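Local coordinates for phosphate ABC transporter, phosphate-binding protein (PDB 4Q8R) that probably captures inorganic phosphate with high affinity outside the cell membrane and delivers it to an ABC-type importer, at residues A[60-65]-A[71-76]; A[47-52]-A[64-69]; A[11-16]-A[129-134]; A[19-24]-A[225-230]. All coordinates share one frame; numbering follows the deposited sequence.

Contact 1: A[60-65]-A[71-76]. With ZN (zinc ion), chain F.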
loop_
_atom_site.group_PDB
_atom_site.type_symbol
_atom_site.label_atom_id
_atom_site.label_comp_id
_atom_site.label_asym_id
_atom_site.label_seq_id
_atom_site.Cartn_x
_atom_site.Cartn_y
_atom_site.Cartn_z
ATOM N N ARG A 60 -2.910 -2.708 -5.849
ATOM C CA ARG A 60 -2.272 -3.666 -6.761
ATOM C C ARG A 60 -3.048 -3.609 -8.071
ATOM O O ARG A 60 -4.171 -3.063 -8.095
ATOM C CB ARG A 60 -2.328 -5.114 -6.224
ATOM C CG ARG A 60 -3.723 -5.599 -5.904
ATOM C CD ARG A 60 -3.741 -7.099 -5.898
ATOM N NE ARG A 60 -4.956 -7.680 -5.374
ATOM C CZ ARG A 60 -6.031 -7.950 -6.085
ATOM N NH1 ARG A 60 -6.062 -7.652 -7.392
ATOM N NH2 ARG A 60 -7.053 -8.566 -5.501
ATOM N N ASP A 61 -2.488 -4.153 -9.129
ATOM C CA ASP A 61 -3.259 -4.258 -10.339
ATOM C C ASP A 61 -4.411 -5.270 -10.143
ATOM O O ASP A 61 -4.352 -6.134 -9.273
ATOM C CB ASP A 61 -2.408 -4.722 -11.478
ATOM C CG ASP A 61 -2.997 -4.364 -12.784
ATOM O OD1 ASP A 61 -4.121 -3.799 -12.862
ATOM O OD2 ASP A 61 -2.345 -4.653 -13.754
ATOM N N LEU A 62 -5.425 -5.179 -10.979
ATOM C CA LEU A 62 -6.516 -6.172 -10.968
ATOM C C LEU A 62 -6.021 -7.495 -11.478
ATOM O O LEU A 62 -5.112 -7.553 -12.319
ATOM C CB LEU A 62 -7.651 -5.737 -11.893
ATOM C CG LEU A 62 -8.421 -4.493 -11.517
ATOM C CD1 LEU A 62 -9.637 -4.335 -12.415
ATOM C CD2 LEU A 62 -8.839 -4.623 -10.053
ATOM N N LYS A 63 -6.634 -8.553 -10.984
ATOM C CA LYS A 63 -6.455 -9.877 -11.582
ATOM C C LYS A 63 -7.359 -9.969 -12.806
ATOM O O LYS A 63 -8.367 -9.269 -12.906
ATOM C CB LYS A 63 -6.791 -10.937 -10.569
ATOM C CG LYS A 63 -5.917 -10.881 -9.288
ATOM C CD LYS A 63 -6.523 -11.762 -8.213
ATOM C CE LYS A 63 -5.855 -11.688 -6.843
ATOM N NZ LYS A 63 -5.147 -12.937 -6.557
ATOM N N GLY A 64 -6.999 -10.841 -13.735
ATOM C CA GLY A 64 -7.758 -11.004 -14.980
ATOM C C GLY A 64 -9.237 -11.276 -14.698
ATOM O O GLY A 64 -10.140 -10.793 -15.382
ATOM N N GLU A 65 -9.519 -12.033 -13.664
ATOM C CA GLU A 65 -10.937 -12.284 -13.346
ATOM C C GLU A 65 -11.768 -11.151 -12.758
ATOM O O GLU A 65 -13.026 -11.136 -12.841
ATOM C CB GLU A 65 -10.953 -13.217 -12.239
ATOM C CG GLU A 65 -10.817 -14.564 -12.589
ATOM C CD GLU A 65 -10.937 -15.341 -11.340
ATOM O OE1 GLU A 65 -11.883 -16.204 -11.325
ATOM O OE2 GLU A 65 -10.092 -15.037 -10.418
ATOM N N LEU A 71 -14.745 -4.414 -14.771
ATOM C CA LEU A 71 -14.194 -3.263 -14.043
ATOM C C LEU A 71 -13.278 -2.422 -14.893
ATOM O O LEU A 71 -12.406 -2.945 -15.548
ATOM C CB LEU A 71 -13.457 -3.690 -12.771
ATOM C CG LEU A 71 -14.224 -4.278 -11.582
ATOM C CD1 LEU A 71 -13.188 -4.749 -10.535
ATOM C CD2 LEU A 71 -15.236 -3.302 -10.991
ATOM N N LYS A 72 -13.552 -1.111 -14.942
ATOM C CA LYS A 72 -12.639 -0.135 -15.510
ATOM C C LYS A 72 -11.635 0.232 -14.424
ATOM O O LYS A 72 -11.951 0.196 -13.245
ATOM C CB LYS A 72 -13.436 1.094 -15.926
ATOM C CG LYS A 72 -14.482 0.822 -17.028
ATOM C CD LYS A 72 -13.881 0.113 -18.252
ATOM C CE LYS A 72 -14.840 0.036 -19.459
ATOM N NZ LYS A 72 -15.093 1.365 -20.113
ATOM N N GLU A 73 -10.428 0.587 -14.842
ATOM C CA GLU A 73 -9.435 1.047 -13.903
ATOM C C GLU A 73 -8.931 2.411 -14.205
ATOM O O GLU A 73 -8.749 2.813 -15.376
ATOM C CB GLU A 73 -8.259 0.101 -13.893
ATOM C CG GLU A 73 -8.697 -1.321 -13.997
ATOM C CD GLU A 73 -7.526 -2.174 -14.327
ATOM O OE1 GLU A 73 -7.600 -2.922 -15.312
ATOM O OE2 GLU A 73 -6.492 -2.023 -13.647
ATOM N N VAL A 74 -8.708 3.161 -13.148
ATOM C CA VAL A 74 -8.109 4.504 -13.285
ATOM C C VAL A 74 -6.925 4.552 -12.301
ATOM O O VAL A 74 -7.125 4.482 -11.077
ATOM C CB VAL A 74 -9.115 5.631 -12.943
ATOM C CG1 VAL A 74 -8.450 6.967 -12.922
ATOM C CG2 VAL A 74 -10.243 5.626 -13.928
ATOM N N GLU A 75 -5.726 4.728 -12.839
ATOM C CA GLU A 75 -4.579 4.921 -12.016
ATOM C C GLU A 75 -4.654 6.352 -11.423
ATOM O O GLU A 75 -4.690 7.352 -12.180
ATOM C CB GLU A 75 -3.323 4.662 -12.843
ATOM C CG GLU A 75 -2.036 4.646 -12.094
ATOM C CD GLU A 75 -0.807 4.293 -12.983
ATOM O OE1 GLU A 75 -0.921 3.444 -13.911
ATOM O OE2 GLU A 75 0.299 4.848 -12.750
ATOM N N ILE A 76 -4.637 6.472 -10.096
ATOM C CA ILE A 76 -4.655 7.790 -9.421
ATOM C C ILE A 76 -3.342 8.275 -8.781
ATOM O O ILE A 76 -3.185 9.468 -8.503
ATOM C CB ILE A 76 -5.753 7.909 -8.359
ATOM C CG1 ILE A 76 -5.580 6.855 -7.260
ATOM C CG2 ILE A 76 -7.130 7.757 -8.966
ATOM C CD1 ILE A 76 -6.566 7.019 -6.087
HETATM ZN ZN ZN F . -4.955 -3.239 -14.613
HETATM O O HOH W 1 -3.693 -2.020 -14.554
#
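D61 and E73 meet at a zinc ion, which links the loop leading into helix 64-68 to the start of strand 71-86 in one lobe of a type II periplasmic-binding-protein fold. The two side chains cross at about a right angle, with their carboxylate planes 40° apart, and neither bonds the other: D61 OD1 and E73 OE2 are 3.1 Å from each other because both are ligands of the same metal, as is a water. E73 was deposited in two conformers, so its path holds for the one described. From a CB directed at 60-65, its chain runs extended beyond CG. CG packs on L62 CD1 at 3.5 Å, and CD stays beside the same methyl, which comes from the opposite direction. At the tip OE2 coordinates zinc at 2.2 Å, while OE1, at a longer 2.8 Å from the zinc, forms a salt bridge with K67, a second charge helping to hold it. L62 CD1 also touches L71 CB, 3.9 Å away, so one leucine methyl spans an apolar neighbour and the metal-binding glutamate. On the loop side, D61 has CG anti to the backbone N (chi1 -159°), which swings the carboxylate to the zinc. Its backbone O accepts from R60 NH1 and lies only 5° out of the guanidinium plane. The D61 OD1 that binds zinc at 2.0 Å also receives a weak bond from L62 N, 2.7 Å away.

Contact 2: A[47-52]-A[64-69]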
loop_
_atom_site.group_PDB
_atom_site.type_symbol
_atom_site.label_atom_id
_atom_site.label_comp_id
_atom_site.label_asym_id
_atom_site.label_seq_id
_atom_site.Cartn_x
_atom_site.Cartn_y
_atom_site.Cartn_z
ATOM N N ASN A 47 -16.129 -5.663 -3.626
ATOM C CA ASN A 47 -17.285 -4.796 -3.432
ATOM C C ASN A 47 -17.655 -4.017 -4.716
ATOM O O ASN A 47 -18.854 -3.851 -5.055
ATOM C CB ASN A 47 -17.066 -3.811 -2.306
ATOM C CG ASN A 47 -17.247 -4.425 -0.940
ATOM O OD1 ASN A 47 -17.858 -5.503 -0.799
ATOM N ND2 ASN A 47 -16.761 -3.725 0.091
ATOM N N ALA A 48 -16.656 -3.586 -5.467
ATOM C CA ALA A 48 -16.924 -2.961 -6.764
ATOM C C ALA A 48 -17.493 -3.957 -7.792
ATOM O O ALA A 48 -18.422 -3.603 -8.508
ATOM C CB ALA A 48 -15.677 -2.263 -7.303
ATOM N N MET A 49 -16.986 -5.188 -7.836
ATOM C CA MET A 49 -17.494 -6.208 -8.743
ATOM C C MET A 49 -18.954 -6.508 -8.404
ATOM O O MET A 49 -19.766 -6.791 -9.279
ATOM C CB MET A 49 -16.710 -7.523 -8.580
ATOM C CG MET A 49 -15.271 -7.480 -9.092
ATOM S SD MET A 49 -14.303 -8.857 -8.468
ATOM C CE MET A 49 -15.094 -10.209 -9.383
ATOM N N GLU A 50 -19.321 -6.470 -7.130
ATOM C CA GLU A 50 -20.652 -6.877 -6.703
ATOM C C GLU A 50 -21.612 -5.741 -6.600
ATOM O O GLU A 50 -22.791 -5.976 -6.373
ATOM C CB GLU A 50 -20.575 -7.655 -5.345
ATOM C CG GLU A 50 -19.778 -8.949 -5.469
ATOM C CD GLU A 50 -19.810 -9.863 -4.232
ATOM O OE1 GLU A 50 -19.975 -9.396 -3.076
ATOM O OE2 GLU A 50 -19.656 -11.090 -4.421
ATOM N N GLY A 51 -21.182 -4.503 -6.824
ATOM C CA GLY A 51 -22.108 -3.381 -6.727
ATOM C C GLY A 51 -22.353 -2.896 -5.311
ATOM O O GLY A 51 -23.232 -2.047 -5.070
ATOM N N VAL A 52 -21.533 -3.372 -4.368
ATOM C CA VAL A 52 -21.647 -2.950 -2.978
ATOM C C VAL A 52 -21.014 -1.585 -2.794
ATOM O O VAL A 52 -21.506 -0.779 -2.020
ATOM C CB VAL A 52 -20.958 -3.964 -2.066
ATOM C CG1 VAL A 52 -20.833 -3.420 -0.664
ATOM C CG2 VAL A 52 -21.777 -5.257 -2.113
ATOM N N GLY A 64 -6.999 -10.841 -13.735
ATOM C CA GLY A 64 -7.758 -11.004 -14.980
ATOM C C GLY A 64 -9.237 -11.276 -14.698
ATOM O O GLY A 64 -10.140 -10.793 -15.382
ATOM N N GLU A 65 -9.519 -12.033 -13.664
ATOM C CA GLU A 65 -10.937 -12.284 -13.346
ATOM C C GLU A 65 -11.768 -11.151 -12.758
ATOM O O GLU A 65 -13.026 -11.136 -12.841
ATOM C CB GLU A 65 -10.953 -13.217 -12.239
ATOM C CG GLU A 65 -10.817 -14.564 -12.589
ATOM C CD GLU A 65 -10.937 -15.341 -11.340
ATOM O OE1 GLU A 65 -11.883 -16.204 -11.325
ATOM O OE2 GLU A 65 -10.092 -15.037 -10.418
ATOM N N GLU A 66 -11.078 -10.263 -12.080
ATOM C CA GLU A 66 -11.676 -9.078 -11.507
ATOM C C GLU A 66 -11.985 -8.158 -12.669
ATOM O O GLU A 66 -13.011 -7.504 -12.704
ATOM C CB GLU A 66 -10.730 -8.398 -10.478
ATOM C CG GLU A 66 -10.468 -9.252 -9.248
ATOM C CD GLU A 66 -9.325 -8.783 -8.338
ATOM O OE1 GLU A 66 -9.384 -9.075 -7.126
ATOM O OE2 GLU A 66 -8.365 -8.122 -8.824
ATOM N N LYS A 67 -11.073 -8.133 -13.632
ATOM C CA LYS A 67 -11.258 -7.372 -14.839
ATOM C C LYS A 67 -12.471 -7.826 -15.625
ATOM O O LYS A 67 -13.228 -6.960 -16.108
ATOM C CB LYS A 67 -9.975 -7.431 -15.678
ATOM C CG LYS A 67 -9.922 -6.472 -16.850
ATOM C CD LYS A 67 -9.709 -5.039 -16.395
ATOM C CE LYS A 67 -10.184 -4.086 -17.476
ATOM N NZ LYS A 67 -9.975 -2.673 -17.075
ATOM N N GLN A 68 -12.631 -9.154 -15.727
ATOM C CA GLN A 68 -13.726 -9.852 -16.388
ATOM C C GLN A 68 -15.089 -9.546 -15.801
ATOM O O GLN A 68 -16.090 -9.689 -16.465
ATOM C CB GLN A 68 -13.484 -11.399 -16.331
ATOM C CG GLN A 68 -12.767 -11.967 -17.529
ATOM C CD GLN A 68 -13.585 -11.785 -18.810
ATOM O OE1 GLN A 68 -13.423 -10.786 -19.532
ATOM N NE2 GLN A 68 -14.489 -12.726 -19.081
ATOM N N ALA A 69 -15.152 -9.127 -14.559
ATOM C CA ALA A 69 -16.416 -8.710 -13.990
ATOM C C ALA A 69 -16.874 -7.378 -14.545
ATOM O O ALA A 69 -17.907 -6.879 -14.106
ATOM C CB ALA A 69 -16.327 -8.623 -12.478
#
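M49 reaches from the last turn of helix 41-50 to A69 and E66 of the short helix 64-68 and its end, and its bent thioether makes all the side-chain contacts between 47-52 and 64-69. Its first torsion places CG beside the backbone N, and chi2 near 164° carries SD outward in an extended line. The bend comes at chi3, 69°, which turns the methyl back so that the side chain curves round A69 CB. The evidence is in the distances: A69 CB is 3.7 Å from M49 CG and again 3.7 Å from M49 CE, while M49 SD, between them in the chain, turns instead to E66 CG at 3.9 Å. M49 CE also comes within 4.1 Å of E65 O. E66 meets the sulfur with its aliphatic part, crossing M49 at about a right angle. Extended beyond CG, it sends its carboxylate elsewhere: OE2 pairs with R60 NH1 and accepts from K63 N. Just past M49, helix 41-50 closes in a Schellman motif, with G51 at positive phi (81°) and V52 N bonded back to N47 O at 2.8 Å. The contact's centre lies about 20 Å from that of the chain. L71, on the strand that follows helix 64-68, touches both A48 and M49, and K213 NZ, at the end of strand 205-213, holds M49 O.

Contact 3: A[11-16]-A[129-134]. With PO4 (phosphate ion), chain B.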
loop_
_atom_site.group_PDB
_atom_site.type_symbol
_atom_site.label_atom_id
_atom_site.label_comp_id
_atom_site.label_asym_id
_atom_site.label_seq_id
_atom_site.Cartn_x
_atom_site.Cartn_y
_atom_site.Cartn_z
ATOM N N SER A 11 -8.436 -0.604 -0.315
ATOM C CA SER A 11 -7.065 -0.510 0.151
ATOM C C SER A 11 -6.870 0.381 1.386
ATOM O O SER A 11 -7.258 1.575 1.362
ATOM C CB SER A 11 -6.231 0.041 -1.001
ATOM O OG SER A 11 -4.934 0.442 -0.637
ATOM N N THR A 12 -6.158 -0.140 2.383
ATOM C CA THR A 12 -5.716 0.650 3.487
ATOM C C THR A 12 -4.586 1.608 3.065
ATOM O O THR A 12 -4.434 2.676 3.677
ATOM C CB THR A 12 -5.295 -0.186 4.720
ATOM O OG1 THR A 12 -4.116 -0.933 4.450
ATOM C CG2 THR A 12 -6.427 -1.094 5.144
ATOM N N SER A 13 -3.791 1.237 2.071
ATOM C CA SER A 13 -2.681 2.077 1.617
ATOM C C SER A 13 -3.254 3.366 1.004
ATOM O O SER A 13 -2.677 4.440 1.195
ATOM C CB SER A 13 -1.856 1.373 0.558
ATOM O OG SER A 13 -1.326 0.134 1.011
ATOM N N VAL A 14 -4.383 3.222 0.314
ATOM C CA VAL A 14 -5.021 4.371 -0.361
ATOM C C VAL A 14 -5.825 5.207 0.582
ATOM O O VAL A 14 -6.118 6.365 0.253
ATOM C CB VAL A 14 -5.913 3.887 -1.581
ATOM C CG1 VAL A 14 -6.483 5.051 -2.415
ATOM C CG2 VAL A 14 -5.093 3.056 -2.528
ATOM N N GLY A 15 -6.187 4.710 1.759
ATOM C CA GLY A 15 -7.081 5.412 2.669
ATOM C C GLY A 15 -6.660 6.864 3.014
ATOM O O GLY A 15 -7.499 7.763 2.898
ATOM N N PRO A 16 -5.366 7.106 3.387
ATOM C CA PRO A 16 -5.012 8.464 3.797
ATOM C C PRO A 16 -5.231 9.439 2.632
ATOM O O PRO A 16 -5.854 10.500 2.825
ATOM C CB PRO A 16 -3.531 8.341 4.159
ATOM C CG PRO A 16 -3.497 6.938 4.805
ATOM C CD PRO A 16 -4.359 6.130 3.858
ATOM N N SER A 129 -4.539 -8.304 1.099
ATOM C CA SER A 129 -3.859 -7.002 1.031
ATOM C C SER A 129 -3.203 -6.838 -0.359
ATOM O O SER A 129 -2.421 -7.693 -0.821
ATOM C CB SER A 129 -2.770 -6.922 2.137
ATOM O OG SER A 129 -1.804 -5.941 1.912
ATOM N N GLY A 130 -3.394 -5.664 -0.977
ATOM C CA GLY A 130 -2.723 -5.377 -2.195
ATOM C C GLY A 130 -1.191 -5.171 -1.988
ATOM O O GLY A 130 -0.370 -5.552 -2.856
ATOM N N THR A 131 -0.825 -4.577 -0.847
ATOM C CA THR A 131 0.586 -4.394 -0.496
ATOM C C THR A 131 1.278 -5.746 -0.383
ATOM O O THR A 131 2.366 -5.944 -0.913
ATOM C CB THR A 131 0.717 -3.569 0.775
ATOM O OG1 THR A 131 -0.183 -2.449 0.702
ATOM C CG2 THR A 131 2.182 -3.157 1.043
ATOM N N ARG A 132 0.604 -6.708 0.278
ATOM C CA ARG A 132 1.192 -8.049 0.399
ATOM C C ARG A 132 1.414 -8.677 -1.000
ATOM O O ARG A 132 2.467 -9.233 -1.312
ATOM C CB ARG A 132 0.310 -8.941 1.233
ATOM C CG ARG A 132 0.773 -10.403 1.301
ATOM C CD ARG A 132 0.116 -11.108 2.438
ATOM N NE ARG A 132 0.438 -12.559 2.383
ATOM C CZ ARG A 132 -0.006 -13.474 3.228
ATOM N NH1 ARG A 132 -0.787 -13.141 4.223
ATOM N NH2 ARG A 132 0.264 -14.751 3.013
ATOM N N ASP A 133 0.404 -8.570 -1.877
ATOM C CA ASP A 133 0.507 -9.113 -3.205
ATOM C C ASP A 133 1.701 -8.544 -3.991
ATOM O O ASP A 133 2.519 -9.254 -4.582
ATOM C CB ASP A 133 -0.790 -8.886 -3.946
ATOM C CG ASP A 133 -0.740 -9.376 -5.380
ATOM O OD1 ASP A 133 -0.335 -8.655 -6.315
ATOM O OD2 ASP A 133 -1.139 -10.507 -5.567
ATOM N N ALA A 134 1.775 -7.201 -4.028
ATOM C CA ALA A 134 2.851 -6.547 -4.739
ATOM C C ALA A 134 4.211 -6.797 -4.133
ATOM O O ALA A 134 5.164 -7.074 -4.840
ATOM C CB ALA A 134 2.613 -5.033 -4.747
HETATM P P PO4 B . -3.851 -2.722 1.124
HETATM O O1 PO4 B . -4.706 -3.491 0.104
HETATM O O2 PO4 B . -4.622 -2.457 2.400
HETATM O O3 PO4 B . -2.519 -3.428 1.331
HETATM O O4 PO4 B . -3.477 -1.354 0.461
#
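S13 and T131 approach through their hydroxyls, OG to OG1 at 2.8 Å, but what joins 11-16 to 129-134 is chiefly the phosphate ion between them. Hydroxyl bonds form the first group. S11 OG donates to O4 of the phosphate at 2.6 Å, and S13 OG donates to the same oxygen. T12 OG1, set between its backbone N and carbonyl carbon (chi1 68°), donates to O2. From the other side, S129 OG and T131 OG1 both donate to O3, the latter at 2.6 Å. Backbone N-H groups form the second. T12 N serves O2, S13 N serves O4, and T131 N serves O3, while G130 N points at O1 from 2.8 Å with an N-H...O angle of 164°. O3 and O4 therefore each take three bonds from these segments. Such a cleft, in which the N-terminal ends of helices 15-28 and 130-139 face one anion from two lobes, is the ligand site of the type II periplasmic-binding-protein fold; the helix ends would add favourable electrostatics. Side-chain-to-backbone bonds make the third group and orient the first shell. S129 OG accepts from R132 N at 3.0 Å as the N-cap of helix 130-139, and S11 OG accepts from V14 N in an ST motif, so each hydroxyl has its proton directed at the phosphate. S41, S59 and R125 also bond the ion. As second-shell contacts, R206 NH1 bonds T131 OG1, and S156 OG pairs with T12 OG1.

Contact 4: A[19-24]-A[225-230]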
loop_
_atom_site.group_PDB
_atom_site.type_symbol
_atom_site.label_atom_id
_atom_site.label_comp_id
_atom_site.label_asym_id
_atom_site.label_seq_id
_atom_site.Cartn_x
_atom_site.Cartn_y
_atom_site.Cartn_z
ATOM N N GLU A 19 -9.004 10.027 1.821
ATOM C CA GLU A 19 -9.649 10.910 2.807
ATOM C C GLU A 19 -9.262 12.399 2.504
ATOM O O GLU A 19 -10.112 13.313 2.540
ATOM C CB GLU A 19 -9.215 10.610 4.243
ATOM C CG GLU A 19 -9.621 9.213 4.771
ATOM C CD GLU A 19 -9.078 8.929 6.180
ATOM O OE1 GLU A 19 -8.423 9.823 6.818
ATOM O OE2 GLU A 19 -9.336 7.822 6.653
ATOM N N ALA A 20 -7.999 12.629 2.191
ATOM C CA ALA A 20 -7.538 14.002 1.878
ATOM C C ALA A 20 -8.222 14.516 0.631
ATOM O O ALA A 20 -8.639 15.714 0.548
ATOM C CB ALA A 20 -6.025 13.997 1.710
ATOM N N GLU A 21 -8.343 13.661 -0.361
ATOM C CA GLU A 21 -9.056 13.990 -1.585
ATOM C C GLU A 21 -10.494 14.351 -1.323
ATOM O O GLU A 21 -11.015 15.369 -1.868
ATOM C CB GLU A 21 -8.956 12.892 -2.651
ATOM C CG GLU A 21 -7.550 12.502 -3.134
ATOM C CD GLU A 21 -6.887 13.515 -4.082
ATOM O OE1 GLU A 21 -7.502 14.572 -4.404
ATOM O OE2 GLU A 21 -5.728 13.246 -4.472
ATOM N N ALA A 22 -11.158 13.564 -0.477
ATOM C CA ALA A 22 -12.537 13.801 -0.179
ATOM C C ALA A 22 -12.723 15.124 0.511
ATOM O O ALA A 22 -13.682 15.847 0.236
ATOM C CB ALA A 22 -13.132 12.614 0.656
ATOM N N GLU A 23 -11.848 15.473 1.425
ATOM C CA GLU A 23 -12.101 16.693 2.180
ATOM C C GLU A 23 -11.914 17.874 1.258
ATOM O O GLU A 23 -12.612 18.900 1.378
ATOM C CB GLU A 23 -11.184 16.808 3.401
ATOM C CG GLU A 23 -11.391 15.715 4.473
ATOM C CD GLU A 23 -12.859 15.350 4.824
ATOM O OE1 GLU A 23 -13.211 14.168 5.189
ATOM O OE2 GLU A 23 -13.702 16.216 4.773
ATOM N N ALA A 24 -10.956 17.779 0.367
ATOM C CA ALA A 24 -10.697 18.918 -0.542
ATOM C C ALA A 24 -11.855 19.040 -1.544
ATOM O O ALA A 24 -12.277 20.156 -1.896
ATOM C CB ALA A 24 -9.374 18.777 -1.230
ATOM N N ILE A 225 -13.428 11.318 -9.242
ATOM C CA ILE A 225 -12.238 10.743 -9.846
ATOM C C ILE A 225 -11.527 11.831 -10.688
ATOM O O ILE A 225 -10.302 11.929 -10.705
ATOM C CB ILE A 225 -12.628 9.585 -10.721
ATOM C CG1 ILE A 225 -13.104 8.409 -9.815
ATOM C CG2 ILE A 225 -11.470 9.179 -11.606
ATOM C CD1 ILE A 225 -13.618 7.203 -10.563
ATOM N N ASP A 226 -12.297 12.618 -11.437
ATOM C CA ASP A 226 -11.717 13.706 -12.244
ATOM C C ASP A 226 -11.003 14.709 -11.338
ATOM O O ASP A 226 -9.938 15.247 -11.699
ATOM C CB ASP A 226 -12.807 14.360 -13.121
ATOM C CG ASP A 226 -13.219 13.475 -14.334
ATOM O OD1 ASP A 226 -12.500 12.508 -14.715
ATOM O OD2 ASP A 226 -14.303 13.747 -14.898
ATOM N N PHE A 227 -11.558 14.952 -10.151
ATOM C CA PHE A 227 -10.891 15.857 -9.222
ATOM C C PHE A 227 -9.556 15.288 -8.751
ATOM O O PHE A 227 -8.581 15.977 -8.630
ATOM C CB PHE A 227 -11.742 16.122 -8.025
ATOM C CG PHE A 227 -11.037 16.892 -6.978
ATOM C CD1 PHE A 227 -10.870 18.261 -7.125
ATOM C CD2 PHE A 227 -10.499 16.262 -5.847
ATOM C CE1 PHE A 227 -10.222 18.987 -6.139
ATOM C CE2 PHE A 227 -9.832 16.983 -4.875
ATOM C CZ PHE A 227 -9.689 18.345 -5.011
ATOM N N ILE A 228 -9.536 13.996 -8.444
ATOM C CA ILE A 228 -8.289 13.350 -7.992
ATOM C C ILE A 228 -7.202 13.436 -9.064
ATOM O O ILE A 228 -6.009 13.602 -8.772
ATOM C CB ILE A 228 -8.532 11.883 -7.601
ATOM C CG1 ILE A 228 -9.444 11.789 -6.401
ATOM C CG2 ILE A 228 -7.185 11.163 -7.335
ATOM C CD1 ILE A 228 -9.878 10.318 -6.149
ATOM N N LEU A 229 -7.623 13.390 -10.329
ATOM C CA LEU A 229 -6.694 13.438 -11.448
ATOM C C LEU A 229 -6.284 14.848 -11.852
ATOM O O LEU A 229 -5.355 15.028 -12.672
ATOM C CB LEU A 229 -7.228 12.747 -12.675
ATOM C CG LEU A 229 -7.485 11.250 -12.525
ATOM C CD1 LEU A 229 -8.197 10.720 -13.744
ATOM C CD2 LEU A 229 -6.170 10.520 -12.253
ATOM N N SER A 230 -6.991 15.826 -11.290
ATOM C CA SER A 230 -6.734 17.231 -11.550
ATOM C C SER A 230 -5.435 17.668 -10.933
ATOM O O SER A 230 -4.771 16.905 -10.132
ATOM C CB SER A 230 -7.890 18.101 -11.048
ATOM O OG SER A 230 -7.905 18.271 -9.637
#
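This is a buried crossing of two helices, E21 and A24 of helix 15-28 against F227 and I228 of helix 219-229, in the same lobe of the fold though the residues lie some two hundred positions apart. The short segments run steeply across each other, at 105° between directions and 10.3 Å between axes, so the meeting is confined to one patch. F227, with CG anti to its own N (chi1 173°), sends its ring toward helix 15-28, where CZ packs on A24 CB at 3.8 Å. E21 comes to the same ring obliquely: its chain bends at chi2 (-75°), and OE1 ends 3.4 Å from F227 CE2, with the carboxylate and ring planes nearly perpendicular. I228 takes the aliphatic part of the glutamate, its CG1 lying 3.8 Å from E21 CG, while its CG2 faces OE2 at 3.8 Å. Helix 231-239 adds I236 and V237 on the E21 side. In the backbone, F227 O accepts from two donors of one residue, S230 OG at 2.6 Å and S230 N at 3.1 Å; S230 OG also accepts from G233 N, capping the next helix. The two segments meet without hydrogen bonds or salt bridges between them, by apolar packing and close carboxylate-to-C-H approaches. Unless a polar partner beyond these segments compensates, a buried carboxylate set among ring and methyl C-H groups may be harder to ionise than one in water.

How the contacts relate
Contact 3 lies about 3 Å from the centre of the chain and is built of hydroxyls and N-H groups round an anion; the other three stand farther out, in one lobe. Contacts 1 and 2 share helix 64-68 and touch directly, through salt bridges from R60 to E66 and from E73 to K67 and through L71 packing on M49. Both are only partly buried, one joined by a metal, the other by a thioether. Contact 4 is buried and mainly apolar packing. It uses helix 15-28, whose first turn belongs to contact 3, and meets contact 1 where V74 and I76 pack on helix 219-229. Contacts 2 and 4 do not touch.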